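Local structure of inorganic pyrophosphatase (Shewanella sp. AS-11, 6LL8) at residues Y5-K10 / T62-E67; D271-E274 / P280-D283. The protein probably catalyses the hydrolysis of diphosphate to two phosphate ions with the help of divalent metal ions such as manganese or magnesium. All blocks are in the same frame, centred on the assembly; numbering follows the deposited sequence. Where two conformers were deposited one is given.

Contact 1 (5-10 / 62-67) belongs to the DHH domain and contact 2 (271-274 / 280-283) to the DHHA2 domain; their centres lie 37 Å apart and their nearest atoms about 20 Å, so the two never touch. Only contact 1 reaches the active site. Its H9 binds a magnesium ion and touches the imidodiphosphate, although the packing further back along the strand is more remote, with the side chain of V7 about 13 Å from that ligand. Contact 2, centred 25 Å from the middle of the chain, is away from the annotated sites. Ordered water bridges the segments in both: one links two side chains in contact 1, and two in contact 2 serve mainly backbone amides.

Contact 1: residues Y5-K10 / T62-E67; sequences YVVGHK and TSYAGE. With MG (magnesium ion), chain C.
The hydroxyl of Y5 reaches E67 through water 1, which lies 2.8 Å from Y5 OH and donates to E67 OE2 at 2.9 Å. Beside this bridge the carboxylate makes a second, direct approach: E67 OE1 sits in the plane of the Y5 ring, 3.4 Å from CE2, with the two flat groups almost perpendicular (86°). A bend at chi2 (-66°) folds the glutamate chain so that OE1 meets this edge, while CD and CG lie progressively out of the ring plane. With an alanine here, water 1 would probably lose its acceptor and the CE2 edge of Y5 its cover, leaving the tyrosine freer to turn.

Y64 points an edge at the face of Y5 in an offset T-shaped pair, centroids 5.7 Å apart. Its CE2 comes to 3.6 Å from Y5 CB, while its hydroxyl, bonded to the carbonyl of K61, passes 3.7 Å from V7 CG2. The K61 side chain makes cation-pi contacts with both tyrosines. A type II turn from Y64 to E67, closed by E67 N to Y64 O, places Y64 toward the face and E67 at the edge of the same ring.

At the far end of 5-10, H9 NE2 binds the magnesium ion at 2.2 Å, together with D13 and D73, and ND1 donates to K10 O from close to the imidazole plane, which helps fix the ring's rotation. The contact joins the loop before strand 68-72 to the DHH-domain parallel sheet, where strand 4-7 runs between 34-38 and 68-72; V6 packs on helix 14-29, whereas Y64 covers V69 and A37.

Contact 2: residues D271-E274 / P280-D283; sequences DLTE and PTVD
T273 and T281 meet at about a right angle, with T281 CG2 3.3 Å from T273 OG1 and 3.9 Å from T273 CG2. Next to them E274 and P280 pack more loosely, CB to CB at 4.2 Å, where the backbones come nearest.

Two waters fill in the polar side of this junction. Water 2 accepts from T273 N and lies 2.9 Å from T281 OG1; water 3 accepts from both E274 N and T281 N, the latter at 3.2 Å. In the outer shell, with chi1 at 63°, the T273 hydroxyl lies between its own N and carbonyl carbon and is hydrogen-bonded to the carbonyl of K279. Both threonines rest on V265 and V286 of strands 260-267 and 285-289, so the sheet backs the pair. D271, at the N-cap of helix 272-277, makes no capping bond with its side chain, and its OD1 forms a salt bridge to R275.

With T273 N and E274 N in the first turn of that helix, the two waters take amide hydrogens that a capping side chain might otherwise accept, and the helix start is joined to the following loop by direct packing, the T273-K279 bond and solvent.

Contact 1: residues Y5-K10 / T62-E67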
loop_
_atom_site.group_PDB
_atom_site.type_symbol
_atom_site.label_atom_id
_atom_site.label_comp_id
_atom_site.label_asym_id
_atom_site.label_seq_id
_atom_site.Cartn_x
_atom_site.Cartn_y
_atom_site.Cartn_z
ATOM N N TYR A 5 -0.136 12.302 -15.390
ATOM C CA TYR A 5 0.707 11.346 -14.661
ATOM C C TYR A 5 -0.172 10.522 -13.757
ATOM O O TYR A 5 -0.989 11.057 -13.009
ATOM C CB TYR A 5 1.786 12.076 -13.870
ATOM C CG TYR A 5 2.846 12.658 -14.753
ATOM C CD1 TYR A 5 3.934 11.908 -15.132
ATOM C CD2 TYR A 5 2.775 13.963 -15.184
ATOM C CE1 TYR A 5 4.912 12.418 -15.958
ATOM C CE2 TYR A 5 3.754 14.488 -16.004
ATOM C CZ TYR A 5 4.825 13.720 -16.389
ATOM O OH TYR A 5 5.800 14.246 -17.182
ATOM N N VAL A 6 0.044 9.221 -13.790
ATOM C CA VAL A 6 -0.674 8.248 -12.958
ATOM C C VAL A 6 0.272 7.796 -11.868
ATOM O O VAL A 6 1.341 7.254 -12.201
ATOM C CB VAL A 6 -1.180 7.069 -13.803
ATOM C CG1 VAL A 6 -2.049 6.181 -12.928
ATOM C CG2 VAL A 6 -1.938 7.541 -15.033
ATOM N N VAL A 7 -0.042 8.065 -10.609
ATOM C CA VAL A 7 0.969 7.873 -9.549
ATOM C C VAL A 7 0.286 7.480 -8.241
ATOM O O VAL A 7 -0.712 8.069 -7.811
ATOM C CB VAL A 7 1.869 9.091 -9.424
ATOM C CG1 VAL A 7 1.110 10.308 -9.039
ATOM C CG2 VAL A 7 3.001 8.855 -8.455
ATOM N N GLY A 8 0.891 6.490 -7.614
ATOM C CA GLY A 8 0.446 5.980 -6.320
ATOM C C GLY A 8 1.131 6.643 -5.156
ATOM O O GLY A 8 1.705 7.717 -5.263
ATOM N N HIS A 9 1.003 6.018 -3.996
ATOM C CA HIS A 9 1.459 6.674 -2.766
ATOM C C HIS A 9 2.971 6.788 -2.694
ATOM O O HIS A 9 3.711 5.961 -3.239
ATOM C CB HIS A 9 0.860 6.032 -1.503
ATOM C CG HIS A 9 0.974 4.550 -1.337
ATOM N ND1 HIS A 9 2.145 3.901 -0.975
ATOM C CD2 HIS A 9 0.026 3.584 -1.422
ATOM C CE1 HIS A 9 1.860 2.578 -0.887
ATOM N NE2 HIS A 9 0.579 2.354 -1.156
ATOM N N LYS A 10 3.419 7.754 -1.893
ATOM C CA LYS A 10 4.787 7.770 -1.386
ATOM C C LYS A 10 5.118 6.397 -0.819
ATOM O O LYS A 10 4.261 5.741 -0.246
ATOM C CB LYS A 10 4.938 8.848 -0.322
ATOM C CG LYS A 10 5.047 10.277 -0.814
ATOM C CD LYS A 10 5.344 11.261 0.289
ATOM C CE LYS A 10 5.710 12.627 -0.233
ATOM N NZ LYS A 10 6.066 13.482 0.931
ATOM N N THR A 62 8.951 13.455 -8.687
ATOM C CA THR A 62 8.496 13.930 -7.363
ATOM C C THR A 62 7.759 15.270 -7.438
ATOM O O THR A 62 7.036 15.570 -6.461
ATOM C CB THR A 62 9.636 13.934 -6.363
ATOM O OG1 THR A 62 10.698 14.721 -6.865
ATOM C CG2 THR A 62 10.108 12.532 -6.084
ATOM N N SER A 63 7.927 16.057 -8.476
ATOM C CA SER A 63 7.224 17.354 -8.572
ATOM C C SER A 63 6.204 17.299 -9.696
ATOM O O SER A 63 6.504 16.893 -10.828
ATOM C CB SER A 63 8.141 18.497 -8.713
ATOM O OG SER A 63 7.428 19.613 -9.203
ATOM N N TYR A 64 5.009 17.707 -9.340
ATOM C CA TYR A 64 3.856 17.617 -10.249
ATOM C C TYR A 64 3.117 18.942 -10.368
ATOM O O TYR A 64 2.062 18.989 -11.004
ATOM C CB TYR A 64 2.868 16.541 -9.776
ATOM C CG TYR A 64 3.463 15.169 -9.860
ATOM C CD1 TYR A 64 4.310 14.726 -8.874
ATOM C CD2 TYR A 64 3.215 14.324 -10.932
ATOM C CE1 TYR A 64 4.888 13.483 -8.929
ATOM C CE2 TYR A 64 3.783 13.064 -10.993
ATOM C CZ TYR A 64 4.609 12.630 -9.982
ATOM O OH TYR A 64 5.186 11.392 -10.044
ATOM N N ALA A 65 3.668 20.041 -9.865
ATOM C CA ALA A 65 3.001 21.338 -10.039
ATOM C C ALA A 65 2.730 21.569 -11.527
ATOM O O ALA A 65 3.626 21.343 -12.369
ATOM C CB ALA A 65 3.842 22.456 -9.504
ATOM N N GLY A 66 1.534 22.051 -11.857
ATOM C CA GLY A 66 1.163 22.362 -13.237
ATOM C C GLY A 66 0.710 21.156 -14.040
ATOM O O GLY A 66 0.313 21.333 -15.190
ATOM N N GLU A 67 0.824 19.965 -13.489
ATOM C CA GLU A 67 0.461 18.719 -14.183
ATOM C C GLU A 67 -0.956 18.312 -13.844
ATOM O O GLU A 67 -1.508 18.774 -12.837
ATOM C CB GLU A 67 1.407 17.592 -13.788
ATOM C CG GLU A 67 2.878 17.885 -14.026
ATOM C CD GLU A 67 3.309 18.033 -15.474
ATOM O OE1 GLU A 67 2.549 17.694 -16.386
ATOM O OE2 GLU A 67 4.442 18.460 -15.690
HETATM MG MG MG C . -0.526 0.474 -1.551
HETATM O O HOH W 1 6.667 16.827 -16.640
#

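Contact 2: residues D271-E274 / P280-D283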
loop_
_atom_site.group_PDB
_atom_site.type_symbol
_atom_site.label_atom_id
_atom_site.label_comp_id
_atom_site.label_asym_id
_atom_site.label_seq_id
_atom_site.Cartn_x
_atom_site.Cartn_y
_atom_site.Cartn_z
ATOM N N ASP A 271 -1.311 5.317 26.551
ATOM C CA ASP A 271 -2.382 4.286 26.513
ATOM C C ASP A 271 -2.935 4.120 25.090
ATOM O O ASP A 271 -4.082 3.684 24.916
ATOM C CB ASP A 271 -3.487 4.633 27.502
ATOM C CG ASP A 271 -4.162 5.959 27.209
ATOM O OD1 ASP A 271 -3.698 6.685 26.301
ATOM O OD2 ASP A 271 -5.141 6.267 27.925
ATOM N N LEU A 272 -2.129 4.429 24.077
ATOM C CA LEU A 272 -2.629 4.469 22.678
ATOM C C LEU A 272 -3.345 3.170 22.323
ATOM O O LEU A 272 -4.481 3.246 21.815
ATOM C CB LEU A 272 -1.443 4.674 21.738
ATOM C CG LEU A 272 -1.849 4.906 20.284
ATOM C CD1 LEU A 272 -2.454 6.273 20.093
ATOM C CD2 LEU A 272 -0.669 4.728 19.345
ATOM N N THR A 273 -2.712 2.010 22.465
ATOM C CA THR A 273 -3.323 0.754 21.963
ATOM C C THR A 273 -4.410 0.256 22.912
ATOM O O THR A 273 -5.368 -0.366 22.440
ATOM C CB THR A 273 -2.290 -0.323 21.631
ATOM O OG1 THR A 273 -1.589 -0.715 22.801
ATOM C CG2 THR A 273 -1.283 0.138 20.602
ATOM N N GLU A 274 -4.300 0.553 24.198
ATOM C CA GLU A 274 -5.412 0.279 25.134
ATOM C C GLU A 274 -6.670 0.999 24.632
ATOM O O GLU A 274 -7.722 0.362 24.526
ATOM C CB GLU A 274 -5.001 0.707 26.548
ATOM C CG GLU A 274 -6.048 0.437 27.621
ATOM C CD GLU A 274 -5.510 0.368 29.045
ATOM O OE1 GLU A 274 -4.509 1.054 29.355
ATOM O OE2 GLU A 274 -6.091 -0.379 29.844
ATOM N N PRO A 280 -3.503 -3.283 25.661
ATOM C CA PRO A 280 -2.428 -2.413 26.087
ATOM C C PRO A 280 -1.076 -2.928 25.607
ATOM O O PRO A 280 -0.826 -4.123 25.559
ATOM C CB PRO A 280 -2.452 -2.453 27.613
ATOM C CG PRO A 280 -3.167 -3.734 27.934
ATOM C CD PRO A 280 -4.163 -3.931 26.810
ATOM N N THR A 281 -0.205 -1.985 25.292
ATOM C CA THR A 281 1.199 -2.357 25.065
ATOM C C THR A 281 1.832 -2.671 26.415
ATOM O O THR A 281 1.483 -2.084 27.458
ATOM C CB THR A 281 1.989 -1.276 24.352
ATOM O OG1 THR A 281 1.685 -0.039 24.944
ATOM C CG2 THR A 281 1.635 -1.160 22.907
ATOM N N VAL A 282 2.826 -3.520 26.341
ATOM C CA VAL A 282 3.711 -3.846 27.470
ATOM C C VAL A 282 5.115 -3.593 26.947
ATOM O O VAL A 282 5.531 -4.246 25.973
ATOM C CB VAL A 282 3.538 -5.291 27.942
ATOM C CG1 VAL A 282 4.508 -5.559 29.074
ATOM C CG2 VAL A 282 2.102 -5.579 28.351
ATOM N N ASP A 283 5.806 -2.658 27.590
ATOM C CA ASP A 283 7.136 -2.178 27.154
ATOM C C ASP A 283 7.150 -2.027 25.630
ATOM O O ASP A 283 8.080 -2.490 24.967
ATOM C CB ASP A 283 8.230 -3.091 27.665
ATOM C CG ASP A 283 8.364 -3.058 29.170
ATOM O OD1 ASP A 283 7.743 -2.179 29.826
ATOM O OD2 ASP A 283 9.081 -3.901 29.653
HETATM O O HOH W 2 0.086 1.957 23.623
HETATM O O HOH W 3 -1.631 0.900 25.649
#